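Local coordinates for hypothetical protein ebhA (Staphylococcus aureus, PDB 2DGJ) that probably acts as a cell wall-associated adhesin that binds the extracellular matrix, this piece being part of its rod of linked three-helix bundles, at residues 83-88 with 101-106; 91-96 with 124-129; 96-101 with 175-180; 146-151 with 195-200. One frame throughout, in Å; residues are numbered along the deposited sequence.

Contact 1. Residues 83-88 with 101-106. With ACY (acetic acid), chain D.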
loop_
_atom_site.group_PDB
_atom_site.type_symbol
_atom_site.label_atom_id
_atom_site.label_comp_id
_atom_site.label_asym_id
_atom_site.label_seq_id
_atom_site.Cartn_x
_atom_site.Cartn_y
_atom_site.Cartn_z
ATOM N N ALA A 83 -1.098 -14.887 3.832
ATOM C CA ALA A 83 -0.560 -13.871 4.723
ATOM C C ALA A 83 -1.689 -13.153 5.457
ATOM O O ALA A 83 -1.601 -12.897 6.656
ATOM C CB ALA A 83 0.284 -12.867 3.923
ATOM N N ALA A 84 -2.758 -12.844 4.733
ATOM C CA ALA A 84 -3.899 -12.152 5.317
ATOM C C ALA A 84 -4.593 -13.011 6.363
ATOM O O ALA A 84 -4.967 -12.526 7.433
ATOM C CB ALA A 84 -4.885 -11.763 4.219
ATOM N N ARG A 85 -4.764 -14.291 6.058
ATOM C CA ARG A 85 -5.426 -15.192 6.989
ATOM C C ARG A 85 -4.604 -15.308 8.266
ATOM O O ARG A 85 -5.148 -15.333 9.365
ATOM C CB ARG A 85 -5.621 -16.574 6.358
ATOM C CG ARG A 85 -6.445 -16.570 5.070
ATOM C CD ARG A 85 -7.001 -17.959 4.763
ATOM N NE ARG A 85 -7.687 -17.996 3.473
ATOM C CZ ARG A 85 -7.076 -18.159 2.302
ATOM N NH1 ARG A 85 -5.757 -18.304 2.243
ATOM N NH2 ARG A 85 -7.782 -18.134 1.182
ATOM N N GLN A 86 -3.287 -15.359 8.110
ATOM C CA GLN A 86 -2.384 -15.459 9.246
ATOM C C GLN A 86 -2.538 -14.222 10.119
ATOM O O GLN A 86 -2.636 -14.327 11.341
ATOM C CB GLN A 86 -0.934 -15.586 8.765
ATOM C CG GLN A 86 0.100 -15.597 9.880
ATOM C CD GLN A 86 -0.189 -16.644 10.940
ATOM O OE1 GLN A 86 -0.492 -17.799 10.629
ATOM N NE2 GLN A 86 -0.083 -16.248 12.203
ATOM N N ASN A 87 -2.565 -13.055 9.480
ATOM C CA ASN A 87 -2.714 -11.791 10.192
ATOM C C ASN A 87 -4.090 -11.688 10.845
ATOM O O ASN A 87 -4.213 -11.254 11.985
ATOM C CB ASN A 87 -2.536 -10.618 9.229
ATOM C CG ASN A 87 -2.629 -9.275 9.929
ATOM O OD1 ASN A 87 -1.669 -8.813 10.542
ATOM N ND2 ASN A 87 -3.796 -8.647 9.856
ATOM N N LEU A 88 -5.127 -12.078 10.114
ATOM C CA LEU A 88 -6.494 -12.024 10.626
ATOM C C LEU A 88 -6.649 -12.758 11.955
ATOM O O LEU A 88 -7.380 -12.313 12.846
ATOM C CB LEU A 88 -7.452 -12.625 9.594
ATOM C CG LEU A 88 -8.934 -12.680 9.974
ATOM C CD1 LEU A 88 -9.456 -11.276 10.182
ATOM C CD2 LEU A 88 -9.720 -13.377 8.879
ATOM N N ALA A 101 -16.526 -12.408 7.981
ATOM C CA ALA A 101 -16.751 -11.513 6.849
ATOM C C ALA A 101 -15.399 -11.182 6.226
ATOM O O ALA A 101 -15.241 -11.213 5.005
ATOM C CB ALA A 101 -17.448 -10.234 7.307
ATOM N N LEU A 102 -14.430 -10.865 7.076
ATOM C CA LEU A 102 -13.081 -10.551 6.623
ATOM C C LEU A 102 -12.489 -11.787 5.944
ATOM O O LEU A 102 -11.901 -11.701 4.867
ATOM C CB LEU A 102 -12.209 -10.153 7.815
ATOM C CG LEU A 102 -12.064 -8.678 8.214
ATOM C CD1 LEU A 102 -12.949 -7.782 7.359
ATOM C CD2 LEU A 102 -12.389 -8.535 9.695
ATOM N N GLU A 103 -12.644 -12.934 6.595
ATOM C CA GLU A 103 -12.140 -14.198 6.069
ATOM C C GLU A 103 -12.776 -14.434 4.707
ATOM O O GLU A 103 -12.148 -14.977 3.798
ATOM C CB GLU A 103 -12.502 -15.339 7.027
ATOM C CG GLU A 103 -12.077 -16.727 6.572
ATOM C CD GLU A 103 -10.575 -16.906 6.543
ATOM O OE1 GLU A 103 -9.864 -16.027 7.068
ATOM O OE2 GLU A 103 -10.106 -17.931 6.005
ATOM N N GLY A 104 -14.028 -14.014 4.571
ATOM C CA GLY A 104 -14.728 -14.186 3.314
ATOM C C GLY A 104 -14.201 -13.251 2.246
ATOM O O GLY A 104 -14.005 -13.654 1.100
ATOM N N GLN A 105 -13.971 -11.998 2.620
ATOM C CA GLN A 105 -13.456 -11.012 1.677
ATOM C C GLN A 105 -12.054 -11.410 1.231
ATOM O O GLN A 105 -11.648 -11.119 0.108
ATOM C CB GLN A 105 -13.436 -9.618 2.313
ATOM C CG GLN A 105 -14.818 -9.127 2.730
ATOM C CD GLN A 105 -14.796 -7.750 3.365
ATOM O OE1 GLN A 105 -14.094 -7.517 4.351
ATOM N NE2 GLN A 105 -15.573 -6.830 2.804
ATOM N N ILE A 106 -11.318 -12.076 2.115
ATOM C CA ILE A 106 -9.968 -12.531 1.788
ATOM C C ILE A 106 -10.073 -13.621 0.725
ATOM O O ILE A 106 -9.352 -13.610 -0.271
ATOM C CB ILE A 106 -9.254 -13.117 3.028
ATOM C CG1 ILE A 106 -8.854 -11.992 3.984
ATOM C CG2 ILE A 106 -8.045 -13.930 2.595
ATOM C CD1 ILE A 106 -8.141 -12.477 5.242
HETATM C C ACY D . -8.417 -19.115 -2.088
HETATM O O ACY D . -8.482 -18.676 -3.214
HETATM O OXT ACY D . -7.251 -19.575 -1.613
HETATM C CH3 ACY D . -9.650 -19.143 -1.222
#
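A84, R85 and L88 pack against L102, E103 and I106 in an antiparallel helix-helix contact of a three-helix bundle, within the GA module of the rod. Helices 73-88 and 96-108 lie side by side, the two short segments running 171° apart with their axes 10.2 Å from each other. Helix 112-135 covers the apolar side of the seam, where V115 meets A84, V118 meets I106 and A122 meets L102.

Alanine suits position 84 because its single methyl lets the isoleucine opposite come close to the helix: I106 CD1 lies 3.5 Å from A84 CB. L88 forks between two kinds of neighbour. Its CD1 rests 3.8 Å from L102 CB, whereas CD2 sits 4.1 Å from I106 CD1 and also meets the carboxylate of E103, with OE1 at 3.2 Å from CD2.

The partly exposed side of the seam is polar, and long side chains suit it because their aliphatic stems can pack while their ends carry charge. R85 and E103 cross at about a right angle, their flat groups turned 57° apart, and a long salt bridge of 3.5 Å joins R85 NE to E103 OE2 at the guanidinium edge. R85 NH2 has a further partner in N107 OD1, and it also gives a weak hydrogen bond to an acetic acid molecule, probably from the crystallisation liquor, which K81 NZ binds too. Over one face of the guanidinium, offset toward its rim, sits I106 CG2, 4.0 Å above the plane.

Contact 2. Residues 91-96 with 124-129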
loop_
_atom_site.group_PDB
_atom_site.type_symbol
_atom_site.label_atom_id
_atom_site.label_comp_id
_atom_site.label_asym_id
_atom_site.label_seq_id
_atom_site.Cartn_x
_atom_site.Cartn_y
_atom_site.Cartn_z
ATOM N N LEU A 91 -5.961 -10.838 15.358
ATOM C CA LEU A 91 -6.856 -9.764 15.778
ATOM C C LEU A 91 -7.774 -10.293 16.886
ATOM O O LEU A 91 -8.761 -10.976 16.613
ATOM C CB LEU A 91 -7.677 -9.277 14.578
ATOM C CG LEU A 91 -6.987 -8.365 13.552
ATOM C CD1 LEU A 91 -5.485 -8.625 13.487
ATOM C CD2 LEU A 91 -7.633 -8.581 12.197
ATOM N N ASN A 92 -7.440 -9.965 18.134
ATOM C CA ASN A 92 -8.196 -10.429 19.300
ATOM C C ASN A 92 -9.429 -9.605 19.680
ATOM O O ASN A 92 -10.055 -9.877 20.701
ATOM C CB ASN A 92 -7.284 -10.466 20.532
ATOM C CG ASN A 92 -5.894 -10.979 20.226
ATOM O OD1 ASN A 92 -5.716 -12.120 19.800
ATOM N ND2 ASN A 92 -4.888 -10.135 20.454
ATOM N N HIS A 93 -9.799 -8.617 18.878
ATOM C CA HIS A 93 -10.939 -7.788 19.251
ATOM C C HIS A 93 -12.172 -7.848 18.369
ATOM O O HIS A 93 -13.276 -7.580 18.840
ATOM C CB HIS A 93 -10.453 -6.350 19.405
ATOM C CG HIS A 93 -9.265 -6.227 20.306
ATOM N ND1 HIS A 93 -9.347 -6.356 21.675
ATOM C CD2 HIS A 93 -7.951 -6.051 20.023
ATOM C CE1 HIS A 93 -8.146 -6.264 22.198
ATOM N NE2 HIS A 93 -7.270 -6.080 21.221
ATOM N N ILE A 94 -12.005 -8.194 17.095
ATOM C CA ILE A 94 -13.154 -8.286 16.204
ATOM C C ILE A 94 -14.073 -9.428 16.643
ATOM O O ILE A 94 -13.623 -10.398 17.257
ATOM C CB ILE A 94 -12.724 -8.537 14.744
ATOM C CG1 ILE A 94 -11.890 -9.817 14.660
ATOM C CG2 ILE A 94 -11.943 -7.345 14.222
ATOM C CD1 ILE A 94 -11.523 -10.220 13.248
ATOM N N THR A 95 -15.362 -9.315 16.330
ATOM C CA THR A 95 -16.325 -10.347 16.699
ATOM C C THR A 95 -16.259 -11.465 15.665
ATOM O O THR A 95 -15.700 -11.281 14.578
ATOM C CB THR A 95 -17.762 -9.786 16.737
ATOM O OG1 THR A 95 -18.120 -9.315 15.433
ATOM C CG2 THR A 95 -17.868 -8.629 17.733
ATOM N N ASN A 96 -16.827 -12.620 15.999
ATOM C CA ASN A 96 -16.816 -13.752 15.087
ATOM C C ASN A 96 -17.433 -13.376 13.745
ATOM O O ASN A 96 -16.925 -13.756 12.694
ATOM C CB ASN A 96 -17.569 -14.937 15.693
ATOM C CG ASN A 96 -16.927 -15.444 16.973
ATOM O OD1 ASN A 96 -15.704 -15.513 17.076
ATOM N ND2 ASN A 96 -17.750 -15.819 17.946
ATOM N N THR A 124 -7.510 -2.115 10.858
ATOM C CA THR A 124 -8.148 -0.859 11.240
ATOM C C THR A 124 -9.390 -1.134 12.099
ATOM O O THR A 124 -9.569 -0.536 13.166
ATOM C CB THR A 124 -8.577 -0.061 9.994
ATOM O OG1 THR A 124 -7.421 0.290 9.224
ATOM C CG2 THR A 124 -9.314 1.199 10.397
ATOM N N LEU A 125 -10.242 -2.042 11.629
ATOM C CA LEU A 125 -11.465 -2.398 12.345
ATOM C C LEU A 125 -11.117 -2.929 13.730
ATOM O O LEU A 125 -11.714 -2.530 14.725
ATOM C CB LEU A 125 -12.247 -3.460 11.571
ATOM C CG LEU A 125 -13.603 -3.837 12.170
ATOM C CD1 LEU A 125 -14.564 -2.659 12.055
ATOM C CD2 LEU A 125 -14.154 -5.058 11.449
ATOM N N ASP A 126 -10.143 -3.830 13.791
ATOM C CA ASP A 126 -9.711 -4.401 15.062
ATOM C C ASP A 126 -9.192 -3.289 15.969
ATOM O O ASP A 126 -9.422 -3.300 17.178
ATOM C CB ASP A 126 -8.603 -5.430 14.838
ATOM C CG ASP A 126 -8.228 -6.167 16.110
ATOM O OD1 ASP A 126 -9.047 -6.981 16.589
ATOM O OD2 ASP A 126 -7.122 -5.927 16.638
ATOM N N GLY A 127 -8.477 -2.336 15.379
ATOM C CA GLY A 127 -7.945 -1.234 16.158
ATOM C C GLY A 127 -9.068 -0.426 16.781
ATOM O O GLY A 127 -8.986 -0.016 17.936
ATOM N N ALA A 128 -10.125 -0.200 16.009
ATOM C CA ALA A 128 -11.275 0.560 16.484
ATOM C C ALA A 128 -12.014 -0.210 17.574
ATOM O O ALA A 128 -12.424 0.368 18.583
ATOM C CB ALA A 128 -12.207 0.858 15.322
HETATM N N MSE A 129 -12.186 -1.512 17.367
HETATM C CA MSE A 129 -12.853 -2.359 18.348
HETATM C C MSE A 129 -12.058 -2.295 19.647
HETATM O O MSE A 129 -12.628 -2.219 20.733
HETATM C CB MSE A 129 -12.913 -3.806 17.859
HETATM C CG MSE A 129 -13.912 -4.056 16.743
HETATM SE SE MSE A 129 -15.740 -3.869 17.341
HETATM C CE MSE A 129 -15.983 -5.621 18.120
HETATM O O HOH W 1 -5.858 -7.738 18.664
#
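D126 reaches from helix 112-135 into the loop that carries L91, H93 and I94. Its CB lies 3.6 Å from L91 CG and also touches I94 CG2, so the stem is in apolar company. CG, held anti to the backbone N (chi1 -174°), comes 3.5 Å from L91 CB. Beyond it the two oxygens part. OD1 takes two successive backbone N-H groups: H93 N at 2.9 Å, through the syn lone pair, and I94 N at 3.2 Å, a weak bond. Aspartate suits this place because a short, probably charged carboxylate can accept several hydrogen bonds from a turning backbone. The loop connects helices 73-88 and 96-108 of the GA-module three-helix bundle, and at its end T95 is the N-cap of the second helix: its OG1 caps Q98 N while Q98 OE1 bonds to T95 N, a capping box. OD2 of D126 points to the H93 ring edge, 3.5 Å from CD2. It also accepts from a water 3.0 Å away, which in turn accepts from N92 N. One turn on, the bent chain of selenomethionine M129 carries its terminal CE within 3.6 Å of T95 CG2, the two side chains crossing at about a right angle.

Contact 3. Residues 96-101 with 175-180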
loop_
_atom_site.group_PDB
_atom_site.type_symbol
_atom_site.label_atom_id
_atom_site.label_comp_id
_atom_site.label_asym_id
_atom_site.label_seq_id
_atom_site.Cartn_x
_atom_site.Cartn_y
_atom_site.Cartn_z
ATOM N N ASN A 96 -16.827 -12.620 15.999
ATOM C CA ASN A 96 -16.816 -13.752 15.087
ATOM C C ASN A 96 -17.433 -13.376 13.745
ATOM O O ASN A 96 -16.925 -13.756 12.694
ATOM C CB ASN A 96 -17.569 -14.937 15.693
ATOM C CG ASN A 96 -16.927 -15.444 16.973
ATOM O OD1 ASN A 96 -15.704 -15.513 17.076
ATOM N ND2 ASN A 96 -17.750 -15.819 17.946
ATOM N N ALA A 97 -18.524 -12.618 13.786
ATOM C CA ALA A 97 -19.200 -12.198 12.565
ATOM C C ALA A 97 -18.274 -11.338 11.719
ATOM O O ALA A 97 -18.243 -11.462 10.492
ATOM C CB ALA A 97 -20.468 -11.423 12.904
ATOM N N GLN A 98 -17.521 -10.463 12.380
ATOM C CA GLN A 98 -16.598 -9.587 11.675
ATOM C C GLN A 98 -15.464 -10.421 11.107
ATOM O O GLN A 98 -15.008 -10.182 9.989
ATOM C CB GLN A 98 -16.028 -8.522 12.621
ATOM C CG GLN A 98 -17.070 -7.623 13.258
ATOM C CD GLN A 98 -16.461 -6.550 14.148
ATOM O OE1 GLN A 98 -15.618 -6.836 14.997
ATOM N NE2 GLN A 98 -16.896 -5.308 13.964
ATOM N N ARG A 99 -15.016 -11.407 11.879
ATOM C CA ARG A 99 -13.928 -12.274 11.452
ATOM C C ARG A 99 -14.272 -13.080 10.200
ATOM O O ARG A 99 -13.469 -13.140 9.263
ATOM C CB ARG A 99 -13.542 -13.228 12.585
ATOM C CG ARG A 99 -12.299 -14.068 12.303
ATOM C CD ARG A 99 -12.026 -15.058 13.435
ATOM N NE ARG A 99 -11.832 -14.401 14.725
ATOM C CZ ARG A 99 -10.779 -13.652 15.040
ATOM N NH1 ARG A 99 -9.802 -13.472 14.161
ATOM N NH2 ARG A 99 -10.699 -13.083 16.234
ATOM N N THR A 100 -15.455 -13.694 10.181
ATOM C CA THR A 100 -15.874 -14.501 9.034
ATOM C C THR A 100 -16.090 -13.650 7.792
ATOM O O THR A 100 -15.873 -14.116 6.674
ATOM C CB THR A 100 -17.171 -15.284 9.332
ATOM O OG1 THR A 100 -18.295 -14.396 9.318
ATOM C CG2 THR A 100 -17.080 -15.947 10.691
ATOM N N ALA A 101 -16.526 -12.408 7.981
ATOM C CA ALA A 101 -16.751 -11.513 6.849
ATOM C C ALA A 101 -15.399 -11.182 6.226
ATOM O O ALA A 101 -15.241 -11.213 5.005
ATOM C CB ALA A 101 -17.448 -10.234 7.307
ATOM N N GLY A 175 -22.093 -10.379 18.655
ATOM C CA GLY A 175 -21.926 -9.104 17.982
ATOM C C GLY A 175 -21.885 -9.282 16.480
ATOM O O GLY A 175 -21.155 -10.136 15.981
ATOM N N GLY A 176 -22.661 -8.479 15.754
ATOM C CA GLY A 176 -22.699 -8.582 14.305
ATOM C C GLY A 176 -21.471 -8.018 13.611
ATOM O O GLY A 176 -20.527 -7.573 14.262
ATOM N N ASN A 177 -21.482 -8.041 12.278
ATOM C CA ASN A 177 -20.368 -7.531 11.489
ATOM C C ASN A 177 -20.448 -6.013 11.416
ATOM O O ASN A 177 -20.586 -5.439 10.335
ATOM C CB ASN A 177 -20.415 -8.130 10.080
ATOM C CG ASN A 177 -19.345 -7.561 9.166
ATOM O OD1 ASN A 177 -18.170 -7.507 9.524
ATOM N ND2 ASN A 177 -19.749 -7.139 7.975
ATOM N N THR A 178 -20.359 -5.372 12.578
ATOM C CA THR A 178 -20.429 -3.916 12.662
ATOM C C THR A 178 -19.333 -3.276 11.819
ATOM O O THR A 178 -18.221 -3.802 11.728
ATOM C CB THR A 178 -20.273 -3.445 14.116
ATOM O OG1 THR A 178 -21.244 -4.113 14.929
ATOM C CG2 THR A 178 -20.466 -1.929 14.226
ATOM N N SER A 179 -19.647 -2.142 11.201
ATOM C CA SER A 179 -18.680 -1.450 10.362
ATOM C C SER A 179 -17.772 -0.539 11.180
ATOM O O SER A 179 -18.064 -0.214 12.328
ATOM C CB SER A 179 -19.394 -0.609 9.306
ATOM O OG SER A 179 -19.869 0.605 9.863
ATOM N N LYS A 180 -16.670 -0.131 10.563
ATOM C CA LYS A 180 -15.700 0.760 11.189
ATOM C C LYS A 180 -16.389 2.049 11.622
ATOM O O LYS A 180 -16.199 2.524 12.742
ATOM C CB LYS A 180 -14.580 1.064 10.187
ATOM C CG LYS A 180 -13.696 2.269 10.502
ATOM C CD LYS A 180 -12.984 2.123 11.819
ATOM C CE LYS A 180 -11.796 3.071 11.889
ATOM N NZ LYS A 180 -12.151 4.426 11.394
HETATM O O HOH W 2 -20.091 -12.416 16.185
#
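Q98 and N177 approach each other at the seam between the first turn of helix 96-108, in the GA module, and the loop before helix 180-194, in the following FIVAR domain; N177 is the centre of an inverse gamma turn. Backbone and backbone come close here, with Q98 CA only 4.3 Å from N177 CA. Q98 is extended beyond CG, with CD anti to CA (chi2 -178°), and reaches across to the loop: its CG lies 3.6 Å from G176 O, and its amide arrives at T178. There NE2 gives a hydrogen bond of 3.0 Å to T178 O, at an N-H...O angle of 146°, with the donor tilted 28° from the carbonyl plane. The other end of the amide, OE1, accepts from T95 N, so both polar atoms of this buried glutamine are engaged and the orientation of its amide is fixed. Glutamine suits the place because it has a donor for the loop and an acceptor for the helix start. N177 instead turns its amide toward the helix, with CG anti to its own backbone N, and OD1 settles 3.4 Å from Q98 CA. Alanines at 97 and 101 keep the helix surface low enough for the loop to lie against it. A97 CB packs 3.4 Å from G175 O, an oxygen that also accepts from T95 OG1, and A101 CB lies 3.6 Å from N177 OD1.

Contact 4. Residues 146-151 with 195-200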
loop_
_atom_site.group_PDB
_atom_site.type_symbol
_atom_site.label_atom_id
_atom_site.label_comp_id
_atom_site.label_asym_id
_atom_site.label_seq_id
_atom_site.Cartn_x
_atom_site.Cartn_y
_atom_site.Cartn_z
ATOM N N GLN A 146 -19.716 8.390 42.554
ATOM C CA GLN A 146 -20.612 9.509 42.820
ATOM C C GLN A 146 -20.798 10.437 41.619
ATOM O O GLN A 146 -21.854 11.055 41.466
ATOM C CB GLN A 146 -20.076 10.295 44.018
ATOM C CG GLN A 146 -20.954 11.447 44.521
ATOM C CD GLN A 146 -20.840 12.692 43.670
ATOM O OE1 GLN A 146 -19.767 13.018 43.163
ATOM N NE2 GLN A 146 -21.946 13.404 43.523
ATOM N N ASN A 147 -19.783 10.524 40.764
ATOM C CA ASN A 147 -19.869 11.395 39.596
ATOM C C ASN A 147 -20.911 10.894 38.605
ATOM O O ASN A 147 -21.495 11.678 37.861
ATOM C CB ASN A 147 -18.516 11.514 38.895
ATOM C CG ASN A 147 -18.520 12.578 37.808
ATOM O OD1 ASN A 147 -18.670 13.765 38.088
ATOM N ND2 ASN A 147 -18.371 12.152 36.563
ATOM N N TYR A 148 -21.138 9.584 38.591
ATOM C CA TYR A 148 -22.144 9.011 37.707
ATOM C C TYR A 148 -23.475 9.031 38.443
ATOM O O TYR A 148 -24.479 9.528 37.929
ATOM C CB TYR A 148 -21.818 7.559 37.348
ATOM C CG TYR A 148 -23.001 6.832 36.751
ATOM C CD1 TYR A 148 -23.371 7.023 35.420
ATOM C CD2 TYR A 148 -23.805 6.010 37.543
ATOM C CE1 TYR A 148 -24.511 6.423 34.893
ATOM C CE2 TYR A 148 -24.951 5.406 37.025
ATOM C CZ TYR A 148 -25.299 5.621 35.702
ATOM O OH TYR A 148 -26.442 5.052 35.194
ATOM N N LEU A 149 -23.458 8.484 39.656
ATOM C CA LEU A 149 -24.636 8.400 40.507
ATOM C C LEU A 149 -25.389 9.714 40.678
ATOM O O LEU A 149 -26.606 9.754 40.515
ATOM C CB LEU A 149 -24.246 7.849 41.880
ATOM C CG LEU A 149 -24.495 6.360 42.161
ATOM C CD1 LEU A 149 -24.691 5.576 40.874
ATOM C CD2 LEU A 149 -23.325 5.805 42.952
ATOM N N ASP A 150 -24.674 10.790 41.004
ATOM C CA ASP A 150 -25.325 12.085 41.187
ATOM C C ASP A 150 -25.372 12.919 39.914
ATOM O O ASP A 150 -25.596 14.127 39.964
ATOM C CB ASP A 150 -24.641 12.894 42.299
ATOM C CG ASP A 150 -24.955 12.360 43.684
ATOM O OD1 ASP A 150 -25.979 11.664 43.827
ATOM O OD2 ASP A 150 -24.191 12.644 44.632
ATOM N N ALA A 151 -25.160 12.273 38.777
ATOM C CA ALA A 151 -25.199 12.973 37.499
ATOM C C ALA A 151 -26.663 13.156 37.129
ATOM O O ALA A 151 -27.504 12.358 37.548
ATOM C CB ALA A 151 -24.490 12.147 36.435
ATOM N N ALA A 195 -17.841 11.724 29.648
ATOM C CA ALA A 195 -17.248 13.017 29.965
ATOM C C ALA A 195 -18.333 14.008 30.344
ATOM O O ALA A 195 -18.040 15.112 30.804
ATOM C CB ALA A 195 -16.464 13.541 28.772
ATOM N N ALA A 196 -19.588 13.612 30.145
ATOM C CA ALA A 196 -20.725 14.465 30.456
ATOM C C ALA A 196 -21.196 14.306 31.905
ATOM O O ALA A 196 -21.765 15.242 32.474
ATOM C CB ALA A 196 -21.873 14.171 29.488
ATOM N N LEU A 197 -20.974 13.128 32.494
ATOM C CA LEU A 197 -21.379 12.879 33.881
ATOM C C LEU A 197 -20.993 14.082 34.731
ATOM O O LEU A 197 -19.839 14.483 34.736
ATOM C CB LEU A 197 -20.705 11.616 34.428
ATOM C CG LEU A 197 -21.337 10.243 34.158
ATOM C CD1 LEU A 197 -22.692 10.384 33.468
ATOM C CD2 LEU A 197 -20.385 9.422 33.313
ATOM N N ASN A 198 -21.954 14.646 35.457
ATOM C CA ASN A 198 -21.691 15.841 36.256
ATOM C C ASN A 198 -22.033 15.735 37.741
ATOM O O ASN A 198 -22.293 16.748 38.399
ATOM C CB ASN A 198 -22.444 17.032 35.639
ATOM C CG ASN A 198 -23.948 16.822 35.617
ATOM O OD1 ASN A 198 -24.434 15.689 35.603
ATOM N ND2 ASN A 198 -24.697 17.923 35.595
ATOM N N GLY A 199 -22.026 14.518 38.271
ATOM C CA GLY A 199 -22.332 14.341 39.679
ATOM C C GLY A 199 -21.422 15.187 40.548
ATOM O O GLY A 199 -21.853 15.748 41.557
ATOM N N ALA A 200 -20.154 15.282 40.159
ATOM C CA ALA A 200 -19.173 16.062 40.903
ATOM C C ALA A 200 -19.607 17.519 40.985
ATOM O O ALA A 200 -19.538 18.139 42.048
ATOM C CB ALA A 200 -17.819 15.956 40.232
#
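N147 supplies two acceptors to the start of helix 199-215. Its backbone O takes the N-H of G199 at 2.9 Å, and its side-chain OD1 takes that of A200 at 3.0 Å, with an N-H...O angle of 158°. The first N-H groups of a helix have no carbonyl of their own helix to bind, and N198, although at the N-cap position, makes no capping bond; its ND2 binds D152 OD2 instead. Asparagine at 147 therefore supplies acceptors from the other segment. Q146 NE2 makes two bonds: one across to G199 O, 3.1 Å and nearly straight at 169°, reaching it from above the carbonyl plane, and one within its own segment to D150 OD2. That carboxylate oxygen also accepts from V238 N. D150 O receives N202 ND2 and, besides, a CA-H...O contact from G199 CA at 3.3 Å. Glycine fits at 199 because a CB would run into Q146 O and N147 O. Next to these polar groups L197 supplies the apolar part, its CD1 lying 3.9 Å from A151 CB and equally far from Y148 CD1; helix 153-170 adds Y159. D150 is the first residue past helix 146-149, so the C-terminal end of a short helix here meets the N-terminus of helix 199-215, within the FIVAR domain of the string of three-helix bundles.

Contacts 1, 2 and 3 form one continuous patch, while contact 4 stands apart along the rod. The centres of contacts 1 and 2 lie 12 Å apart, and I94 CD1 packs against L88 CD1 and L102 CD2. Contacts 2 and 3 are the nearest pair, 9 Å between centres: they share N96, and R99 NH2 lies 2.9 Å from L91 O. Contacts 1 and 3 share A101 on helix 96-108. From contact 4 the nearest atoms of contacts 2, 3 and 1 are about 17, 19 and 29 Å away. Contacts 2 and 4 each touch the second subunit.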